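Local coordinates for protein of unknown function with a Fic domain (Bacteroides thetaiotaomicron VPI-5482, PDB 3CUC) that is of unknown function but carries a Fic domain, a largely helical fold of the Fic/DOC family, at residues F32-N41 with E73-L81; Y229-A240 with D254-L262. All coordinates share one frame; numbering follows the deposited sequence.

Contact 1: residues F32-N41 with E73-L81; sequences FKLEFNYNSN and EMKAHNVGL
N37 and H77 lie at the middle of a helix-helix crossing that joins helix 22-42 to helix 68-89, their local axes 9.7 Å apart and running at 123°. The N37 side chain fits among M74, H77, N78 and L81, and the H77 ring enters the opposing hole lined by F36, N37, S40 and N41, so the packing is knobs-into-holes around a polar pair. H77 ND1 donates to N37 OD1 at 2.6 Å; the bond is nearly straight and the acceptor lies in the imidazole plane, while the amide plane stands almost perpendicular to the ring. The other end of the same amide gives N37 ND2 to N78 OD1 at 2.9 Å, approaching from above the plane of the N78 carbonyl. These two bonds set the amide's rotation; N37 ND2 also reaches back weakly to K33 O. Selenomethionine M74, bent at chi2 and chi3, sets SE 3.9 Å from N37 CB. L81 supplies the apolar end: CD1 is 4.1 Å from F36 CD2, and CD2 is 4.0 Å from F32 CE2. With its CG anti to the backbone N (chi1 -179°), F36 swings CE2 to 3.6 Å from H77 CE1. S40 OG bonds to R204, the last arginine of the Fic signature sequence, and E73 forms a salt bridge with R201, the first. S40 itself opens a sequence matching the (S/T)xxxE(G/N) pattern of Fic inhibitory helices.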
loop_
_atom_site.group_PDB
_atom_site.type_symbol
_atom_site.label_atom_id
_atom_site.label_comp_id
_atom_site.label_asym_id
_atom_site.label_seq_id
_atom_site.Cartn_x
_atom_site.Cartn_y
_atom_site.Cartn_z
ATOM N N PHE A 32 -4.587 -4.178 12.992
ATOM C CA PHE A 32 -4.135 -3.851 11.647
ATOM C C PHE A 32 -3.874 -2.347 11.482
ATOM O O PHE A 32 -2.827 -1.946 10.960
ATOM C CB PHE A 32 -5.122 -4.325 10.584
ATOM C CG PHE A 32 -4.790 -3.811 9.225
ATOM C CD1 PHE A 32 -3.809 -4.417 8.467
ATOM C CD2 PHE A 32 -5.405 -2.673 8.736
ATOM C CE1 PHE A 32 -3.477 -3.926 7.227
ATOM C CE2 PHE A 32 -5.076 -2.169 7.501
ATOM C CZ PHE A 32 -4.109 -2.794 6.744
ATOM N N LYS A 33 -4.826 -1.527 11.920
ATOM C CA LYS A 33 -4.695 -0.066 11.851
ATOM C C LYS A 33 -3.381 0.387 12.478
ATOM O O LYS A 33 -2.651 1.231 11.944
ATOM C CB LYS A 33 -5.854 0.611 12.592
ATOM C CG LYS A 33 -6.013 2.094 12.282
ATOM C CD LYS A 33 -7.281 2.679 12.914
ATOM C CE LYS A 33 -7.100 2.919 14.416
ATOM N NZ LYS A 33 -8.239 3.671 15.011
ATOM N N LEU A 34 -3.096 -0.203 13.625
ATOM C CA LEU A 34 -1.904 0.109 14.370
ATOM C C LEU A 34 -0.659 -0.258 13.555
ATOM O O LEU A 34 0.197 0.584 13.264
ATOM C CB LEU A 34 -1.922 -0.686 15.678
ATOM C CG LEU A 34 -1.328 -0.028 16.910
ATOM C CD1 LEU A 34 0.055 0.560 16.608
ATOM C CD2 LEU A 34 -2.317 1.022 17.426
ATOM N N GLU A 35 -0.583 -1.525 13.164
ATOM C CA GLU A 35 0.619 -2.054 12.538
ATOM C C GLU A 35 0.861 -1.504 11.141
ATOM O O GLU A 35 2.011 -1.298 10.745
ATOM C CB GLU A 35 0.565 -3.579 12.502
ATOM C CG GLU A 35 0.597 -4.194 13.900
ATOM C CD GLU A 35 1.470 -5.431 13.990
ATOM O OE1 GLU A 35 1.481 -6.232 13.027
ATOM O OE2 GLU A 35 2.151 -5.595 15.028
ATOM N N PHE A 36 -0.217 -1.268 10.397
ATOM C CA PHE A 36 -0.091 -0.728 9.056
ATOM C C PHE A 36 0.416 0.709 9.111
ATOM O O PHE A 36 1.399 1.047 8.451
ATOM C CB PHE A 36 -1.417 -0.799 8.301
ATOM C CG PHE A 36 -1.334 -0.275 6.901
ATOM C CD1 PHE A 36 -0.352 -0.734 6.032
ATOM C CD2 PHE A 36 -2.231 0.682 6.445
ATOM C CE1 PHE A 36 -0.262 -0.246 4.731
ATOM C CE2 PHE A 36 -2.147 1.173 5.140
ATOM C CZ PHE A 36 -1.156 0.711 4.287
ATOM N N ASN A 37 -0.254 1.547 9.899
ATOM C CA ASN A 37 0.153 2.947 10.040
ATOM C C ASN A 37 1.604 3.061 10.509
ATOM O O ASN A 37 2.399 3.824 9.945
ATOM C CB ASN A 37 -0.785 3.703 10.991
ATOM C CG ASN A 37 -2.110 4.082 10.333
ATOM O OD1 ASN A 37 -2.129 4.740 9.292
ATOM N ND2 ASN A 37 -3.223 3.695 10.957
ATOM N N TYR A 38 1.954 2.278 11.524
ATOM C CA TYR A 38 3.303 2.317 12.051
ATOM C C TYR A 38 4.298 1.933 10.974
ATOM O O TYR A 38 5.193 2.709 10.645
ATOM C CB TYR A 38 3.468 1.389 13.254
ATOM C CG TYR A 38 4.899 1.304 13.724
ATOM C CD1 TYR A 38 5.423 2.247 14.607
ATOM C CD2 TYR A 38 5.740 0.293 13.267
ATOM C CE1 TYR A 38 6.743 2.175 15.028
ATOM C CE2 TYR A 38 7.062 0.216 13.680
ATOM C CZ TYR A 38 7.560 1.155 14.557
ATOM O OH TYR A 38 8.874 1.064 14.958
ATOM N N ASN A 39 4.132 0.738 10.420
ATOM C CA ASN A 39 5.113 0.198 9.493
ATOM C C ASN A 39 5.220 0.969 8.182
ATOM O O ASN A 39 6.324 1.253 7.720
ATOM C CB ASN A 39 4.830 -1.276 9.219
ATOM C CG ASN A 39 5.245 -2.176 10.373
ATOM O OD1 ASN A 39 6.431 -2.441 10.563
ATOM N ND2 ASN A 39 4.270 -2.669 11.132
ATOM N N SER A 40 4.089 1.318 7.584
ATOM C CA SER A 40 4.112 1.973 6.277
ATOM C C SER A 40 4.827 3.318 6.382
ATOM O O SER A 40 5.561 3.699 5.479
ATOM C CB SER A 40 2.692 2.122 5.704
ATOM O OG SER A 40 2.692 2.616 4.371
ATOM N N ASN A 41 4.638 4.017 7.498
ATOM C CA ASN A 41 5.337 5.282 7.738
ATOM C C ASN A 41 6.784 5.089 8.197
ATOM O O ASN A 41 7.664 5.876 7.853
ATOM C CB ASN A 41 4.576 6.134 8.758
ATOM C CG ASN A 41 3.311 6.741 8.187
ATOM O OD1 ASN A 41 2.215 6.242 8.429
ATOM N ND2 ASN A 41 3.458 7.822 7.422
ATOM N N GLU A 73 1.677 13.421 10.163
ATOM C CA GLU A 73 1.736 12.499 9.020
ATOM C C GLU A 73 1.146 11.146 9.401
ATOM O O GLU A 73 0.431 10.530 8.616
ATOM C CB GLU A 73 3.165 12.326 8.474
ATOM C CG GLU A 73 3.655 13.488 7.627
ATOM C CD GLU A 73 4.912 13.161 6.840
ATOM O OE1 GLU A 73 5.299 11.975 6.766
ATOM O OE2 GLU A 73 5.514 14.105 6.286
HETATM N N MSE A 74 1.456 10.693 10.610
HETATM C CA MSE A 74 0.938 9.430 11.114
HETATM C C MSE A 74 -0.566 9.506 11.167
HETATM O O MSE A 74 -1.252 8.599 10.732
HETATM C CB MSE A 74 1.505 9.125 12.502
HETATM C CG MSE A 74 1.160 7.745 13.043
HETATM SE SE MSE A 74 1.940 6.323 12.002
HETATM C CE MSE A 74 3.702 6.345 12.741
ATOM N N LYS A 75 -1.087 10.608 11.681
ATOM C CA LYS A 75 -2.539 10.822 11.744
ATOM C C LYS A 75 -3.174 10.931 10.352
ATOM O O LYS A 75 -4.248 10.393 10.113
ATOM C CB LYS A 75 -2.834 12.106 12.526
ATOM C CG LYS A 75 -4.313 12.379 12.837
ATOM C CD LYS A 75 -4.509 13.850 13.214
ATOM C CE LYS A 75 -5.830 14.102 13.944
ATOM N NZ LYS A 75 -5.967 15.544 14.322
ATOM N N ALA A 76 -2.509 11.640 9.444
ATOM C CA ALA A 76 -3.024 11.862 8.095
ATOM C C ALA A 76 -3.051 10.547 7.312
ATOM O O ALA A 76 -3.997 10.278 6.570
ATOM C CB ALA A 76 -2.182 12.898 7.370
ATOM N N HIS A 77 -2.013 9.731 7.488
ATOM C CA HIS A 77 -1.956 8.413 6.871
ATOM C C HIS A 77 -3.120 7.535 7.319
ATOM O O HIS A 77 -3.648 6.749 6.535
ATOM C CB HIS A 77 -0.635 7.722 7.199
ATOM C CG HIS A 77 -0.455 6.417 6.497
ATOM N ND1 HIS A 77 -0.920 5.231 7.015
ATOM C CD2 HIS A 77 0.130 6.113 5.315
ATOM C CE1 HIS A 77 -0.623 4.247 6.185
ATOM N NE2 HIS A 77 0.016 4.755 5.145
ATOM N N ASN A 78 -3.526 7.662 8.576
ATOM C CA ASN A 78 -4.671 6.889 9.054
ATOM C C ASN A 78 -5.976 7.376 8.426
ATOM O O ASN A 78 -6.890 6.591 8.209
ATOM C CB ASN A 78 -4.783 6.939 10.571
ATOM C CG ASN A 78 -5.876 6.050 11.090
ATOM O OD1 ASN A 78 -5.915 4.869 10.776
ATOM N ND2 ASN A 78 -6.781 6.613 11.878
ATOM N N VAL A 79 -6.063 8.679 8.150
ATOM C CA VAL A 79 -7.202 9.226 7.413
ATOM C C VAL A 79 -7.165 8.643 6.001
ATOM O O VAL A 79 -8.199 8.287 5.442
ATOM C CB VAL A 79 -7.191 10.787 7.376
ATOM C CG1 VAL A 79 -8.264 11.317 6.437
ATOM C CG2 VAL A 79 -7.374 11.359 8.783
ATOM N N GLY A 80 -5.961 8.526 5.446
ATOM C CA GLY A 80 -5.767 7.867 4.161
ATOM C C GLY A 80 -6.266 6.436 4.152
ATOM O O GLY A 80 -6.917 6.019 3.203
ATOM N N LEU A 81 -5.957 5.677 5.202
ATOM C CA LEU A 81 -6.434 4.289 5.306
ATOM C C LEU A 81 -7.962 4.257 5.288
ATOM O O LEU A 81 -8.563 3.515 4.518
ATOM C CB LEU A 81 -5.899 3.599 6.572
ATOM C CG LEU A 81 -6.477 2.216 6.924
ATOM C CD1 LEU A 81 -6.252 1.242 5.781
ATOM C CD2 LEU A 81 -5.887 1.670 8.232
#

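Contact 2: residues Y229-A240 with D254-L262; sequences YLNILHQCDVEA and DILPFVNYL
L233 and F258 make the CH-pi contact of this nearly antiparallel helix pair (153°): the methyl L233 CD2 stands over the ring centre of F258, 3.8 Å from F258 CD1, while L262 CG covers the opposite face. A chi1 of -177° turns the F258 ring away from its own backbone N and into the hole formed by Y229, I232, L233 and C236. Among the aromatic groups, F258 CE1 comes to the edge of the Y229 ring, 3.9 Å from Y229 CE1. The long directions of Y229 and Y261 cross at about a right angle, with Y229 CD1 3.7 Å from Y261 CE2. Both phenol hydroxyls have partners beyond the pair, H186 and R204 for Y229 and D225 for Y261. Of the aliphatic and sulfur contacts, I232 CG2 lies 3.9 Å from P257 CB and also rests against the F258 backbone. C236 SG sits over the turn that starts helix 256-277, 3.4 Å from I255 CA, the residue at the N-cap position, and 3.9 Å from F258 CB. At the far end the polar chains meet without bonding: E239 CG packs 3.7 Å from D254 OD1, and D254 OD2 accepts from T251 N. The two carboxylates are 4.5 Å apart, E239 OE2 to D254 OD1. With no hydrogen bond between the segments, cohesion rests on apolar and aromatic packing, with a like-charge pair at one end that is probably mildly unfavourable.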
loop_
_atom_site.group_PDB
_atom_site.type_symbol
_atom_site.label_atom_id
_atom_site.label_comp_id
_atom_site.label_asym_id
_atom_site.label_seq_id
_atom_site.Cartn_x
_atom_site.Cartn_y
_atom_site.Cartn_z
ATOM N N TYR A 229 12.167 -6.290 1.031
ATOM C CA TYR A 229 11.123 -5.649 0.230
ATOM C C TYR A 229 11.735 -4.893 -0.956
ATOM O O TYR A 229 11.330 -5.087 -2.103
ATOM C CB TYR A 229 10.332 -4.723 1.170
ATOM C CG TYR A 229 9.303 -3.791 0.572
ATOM C CD1 TYR A 229 8.436 -4.208 -0.431
ATOM C CD2 TYR A 229 9.154 -2.497 1.075
ATOM C CE1 TYR A 229 7.471 -3.345 -0.948
ATOM C CE2 TYR A 229 8.201 -1.633 0.568
ATOM C CZ TYR A 229 7.362 -2.066 -0.444
ATOM O OH TYR A 229 6.406 -1.232 -0.959
ATOM N N LEU A 230 12.732 -4.059 -0.672
ATOM C CA LEU A 230 13.473 -3.345 -1.722
ATOM C C LEU A 230 14.216 -4.305 -2.662
ATOM O O LEU A 230 14.282 -4.070 -3.873
ATOM C CB LEU A 230 14.476 -2.353 -1.111
ATOM C CG LEU A 230 13.913 -1.032 -0.570
ATOM C CD1 LEU A 230 15.026 -0.213 0.088
ATOM C CD2 LEU A 230 13.233 -0.238 -1.677
ATOM N N ASN A 231 14.772 -5.376 -2.102
ATOM C CA ASN A 231 15.503 -6.362 -2.897
ATOM C C ASN A 231 14.584 -7.014 -3.928
ATOM O O ASN A 231 14.921 -7.088 -5.109
ATOM C CB ASN A 231 16.134 -7.427 -1.994
ATOM C CG ASN A 231 17.038 -8.383 -2.758
ATOM O OD1 ASN A 231 16.575 -9.218 -3.547
ATOM N ND2 ASN A 231 18.340 -8.274 -2.518
ATOM N N ILE A 232 13.415 -7.457 -3.477
ATOM C CA ILE A 232 12.463 -8.145 -4.349
ATOM C C ILE A 232 12.080 -7.232 -5.528
ATOM O O ILE A 232 12.086 -7.674 -6.677
ATOM C CB ILE A 232 11.212 -8.632 -3.565
ATOM C CG1 ILE A 232 11.609 -9.618 -2.449
ATOM C CG2 ILE A 232 10.204 -9.273 -4.508
ATOM C CD1 ILE A 232 11.665 -11.067 -2.873
ATOM N N LEU A 233 11.802 -5.956 -5.252
ATOM C CA LEU A 233 11.521 -4.982 -6.321
ATOM C C LEU A 233 12.758 -4.669 -7.194
ATOM O O LEU A 233 12.609 -4.295 -8.356
ATOM C CB LEU A 233 10.945 -3.686 -5.736
ATOM C CG LEU A 233 9.579 -3.769 -5.037
ATOM C CD1 LEU A 233 9.345 -2.558 -4.140
ATOM C CD2 LEU A 233 8.448 -3.897 -6.043
ATOM N N HIS A 234 13.962 -4.823 -6.637
ATOM C CA HIS A 234 15.215 -4.633 -7.398
ATOM C C HIS A 234 15.507 -5.783 -8.372
ATOM O O HIS A 234 16.269 -5.612 -9.328
ATOM C CB HIS A 234 16.411 -4.451 -6.450
ATOM N N GLN A 235 14.915 -6.950 -8.113
ATOM C CA GLN A 235 15.005 -8.102 -9.022
ATOM C C GLN A 235 14.073 -7.903 -10.213
ATOM O O GLN A 235 14.470 -8.102 -11.367
ATOM C CB GLN A 235 14.619 -9.400 -8.304
ATOM C CG GLN A 235 15.558 -9.817 -7.184
ATOM C CD GLN A 235 15.044 -11.010 -6.391
ATOM O OE1 GLN A 235 13.869 -11.390 -6.478
ATOM N NE2 GLN A 235 15.929 -11.603 -5.603
ATOM N N CYS A 236 12.830 -7.531 -9.908
ATOM C CA CYS A 236 11.834 -7.176 -10.919
ATOM C C CYS A 236 12.349 -6.093 -11.868
ATOM O O CYS A 236 12.139 -6.170 -13.081
ATOM C CB CYS A 236 10.551 -6.674 -10.245
ATOM S SG CYS A 236 9.634 -7.928 -9.307
ATOM N N ASP A 237 13.023 -5.089 -11.304
ATOM C CA ASP A 237 13.582 -3.978 -12.084
ATOM C C ASP A 237 14.485 -4.470 -13.220
ATOM O O ASP A 237 14.409 -3.962 -14.342
ATOM C CB ASP A 237 14.353 -3.005 -11.171
ATOM C CG ASP A 237 13.431 -2.175 -10.270
ATOM O OD1 ASP A 237 12.198 -2.241 -10.443
ATOM O OD2 ASP A 237 13.942 -1.458 -9.382
ATOM N N VAL A 238 15.317 -5.470 -12.932
ATOM C CA VAL A 238 16.218 -6.037 -13.938
ATOM C C VAL A 238 15.426 -6.780 -15.028
ATOM O O VAL A 238 15.815 -6.776 -16.194
ATOM C CB VAL A 238 17.283 -6.989 -13.310
ATOM C CG1 VAL A 238 18.445 -7.227 -14.294
ATOM C CG2 VAL A 238 17.814 -6.427 -11.985
ATOM N N GLU A 239 14.306 -7.390 -14.641
ATOM C CA GLU A 239 13.480 -8.186 -15.554
ATOM C C GLU A 239 12.660 -7.334 -16.532
ATOM O O GLU A 239 12.625 -7.617 -17.729
ATOM C CB GLU A 239 12.528 -9.087 -14.749
ATOM C CG GLU A 239 11.931 -10.253 -15.530
ATOM C CD GLU A 239 12.991 -11.212 -16.052
ATOM O OE1 GLU A 239 14.073 -11.309 -15.436
ATOM O OE2 GLU A 239 12.747 -11.867 -17.085
ATOM N N ALA A 240 11.995 -6.305 -16.009
ATOM C CA ALA A 240 11.061 -5.490 -16.799
ATOM C C ALA A 240 11.775 -4.591 -17.804
ATOM O O ALA A 240 11.348 -4.484 -18.952
ATOM C CB ALA A 240 10.175 -4.653 -15.879
ATOM N N ASP A 254 7.026 -10.650 -15.243
ATOM C CA ASP A 254 8.192 -9.859 -14.846
ATOM C C ASP A 254 8.277 -9.686 -13.327
ATOM O O ASP A 254 9.376 -9.745 -12.760
ATOM C CB ASP A 254 8.167 -8.470 -15.503
ATOM C CG ASP A 254 8.361 -8.521 -17.013
ATOM O OD1 ASP A 254 8.945 -9.502 -17.519
ATOM O OD2 ASP A 254 7.932 -7.563 -17.694
ATOM N N ILE A 255 7.125 -9.482 -12.678
ATOM C CA ILE A 255 7.088 -9.142 -11.248
ATOM C C ILE A 255 6.737 -10.318 -10.324
ATOM O O ILE A 255 6.331 -10.113 -9.174
ATOM C CB ILE A 255 6.131 -7.939 -10.961
ATOM C CG1 ILE A 255 4.649 -8.318 -11.127
ATOM C CG2 ILE A 255 6.477 -6.763 -11.866
ATOM C CD1 ILE A 255 3.706 -7.452 -10.295
ATOM N N LEU A 256 6.935 -11.538 -10.812
ATOM C CA LEU A 256 6.563 -12.746 -10.073
ATOM C C LEU A 256 7.153 -12.835 -8.648
ATOM O O LEU A 256 6.444 -13.229 -7.721
ATOM C CB LEU A 256 6.925 -13.983 -10.896
ATOM C CG LEU A 256 6.230 -15.299 -10.546
ATOM C CD1 LEU A 256 5.775 -16.016 -11.818
ATOM C CD2 LEU A 256 7.150 -16.188 -9.707
ATOM N N PRO A 257 8.435 -12.456 -8.456
ATOM C CA PRO A 257 8.965 -12.473 -7.079
ATOM C C PRO A 257 8.209 -11.543 -6.109
ATOM O O PRO A 257 8.075 -11.866 -4.923
ATOM C CB PRO A 257 10.424 -12.018 -7.245
ATOM C CG PRO A 257 10.732 -12.144 -8.692
ATOM C CD PRO A 257 9.445 -12.011 -9.433
ATOM N N PHE A 258 7.721 -10.410 -6.612
ATOM C CA PHE A 258 6.953 -9.472 -5.794
ATOM C C PHE A 258 5.523 -9.957 -5.582
ATOM O O PHE A 258 4.922 -9.676 -4.543
ATOM C CB PHE A 258 6.951 -8.068 -6.418
ATOM C CG PHE A 258 6.234 -7.029 -5.588
ATOM C CD1 PHE A 258 6.652 -6.741 -4.295
ATOM C CD2 PHE A 258 5.142 -6.337 -6.103
ATOM C CE1 PHE A 258 5.992 -5.794 -3.529
ATOM C CE2 PHE A 258 4.479 -5.384 -5.339
ATOM C CZ PHE A 258 4.904 -5.113 -4.051
ATOM N N VAL A 259 4.970 -10.673 -6.563
ATOM C CA VAL A 259 3.656 -11.297 -6.387
ATOM C C VAL A 259 3.753 -12.305 -5.244
ATOM O O VAL A 259 2.898 -12.327 -4.358
ATOM C CB VAL A 259 3.133 -11.995 -7.671
ATOM C CG1 VAL A 259 1.748 -12.575 -7.430
ATOM C CG2 VAL A 259 3.091 -11.019 -8.843
ATOM N N ASN A 260 4.811 -13.115 -5.254
ATOM C CA ASN A 260 5.029 -14.079 -4.180
ATOM C C ASN A 260 5.186 -13.376 -2.837
ATOM O O ASN A 260 4.629 -13.831 -1.833
ATOM C CB ASN A 260 6.247 -14.966 -4.460
ATOM C CG ASN A 260 6.018 -15.937 -5.616
ATOM O OD1 ASN A 260 4.883 -16.270 -5.954
ATOM N ND2 ASN A 260 7.106 -16.397 -6.223
ATOM N N TYR A 261 5.916 -12.261 -2.823
ATOM C CA TYR A 261 6.131 -11.512 -1.588
ATOM C C TYR A 261 4.820 -11.056 -0.939
ATOM O O TYR A 261 4.602 -11.269 0.250
ATOM C CB TYR A 261 7.034 -10.304 -1.835
ATOM C CG TYR A 261 7.405 -9.579 -0.557
ATOM C CD1 TYR A 261 8.039 -10.254 0.483
ATOM C CD2 TYR A 261 7.108 -8.227 -0.380
ATOM C CE1 TYR A 261 8.373 -9.607 1.663
ATOM C CE2 TYR A 261 7.443 -7.570 0.801
ATOM C CZ TYR A 261 8.075 -8.266 1.816
ATOM O OH TYR A 261 8.400 -7.619 2.982
ATOM N N LEU A 262 3.948 -10.437 -1.727
ATOM C CA LEU A 262 2.652 -10.000 -1.221
ATOM C C LEU A 262 1.824 -11.196 -0.757
ATOM O O LEU A 262 1.076 -11.099 0.212
ATOM C CB LEU A 262 1.884 -9.193 -2.278
ATOM C CG LEU A 262 2.453 -7.828 -2.689
ATOM C CD1 LEU A 262 1.429 -7.061 -3.518
ATOM C CD2 LEU A 262 2.872 -7.005 -1.479
#

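How the contacts relate
From the N terminus, contact 1 comes first: helix 22-42 turns back through helix 50-59, and helix 68-89 closes the loop of 31 residues between 32-41 and 73-81. Contact 2 opens much later and closes a shorter one, 13 residues between 229-240 and 254-262, joining helix 226-240 to the C-terminal helix 256-277. The two are in series, neither nested nor crossing, on opposite sides of the chain's centre; the centres of contact 1 and contact 2 are about 24 Å apart, and the nearest atoms of contact 1 and contact 2 about 8 Å. Helix 199-213 links them, since R204 bonds to S40 of contact 1 and to Y229 of contact 2. A salt bridge from E35 to R268 also ties helix 22-42 to helix 256-277.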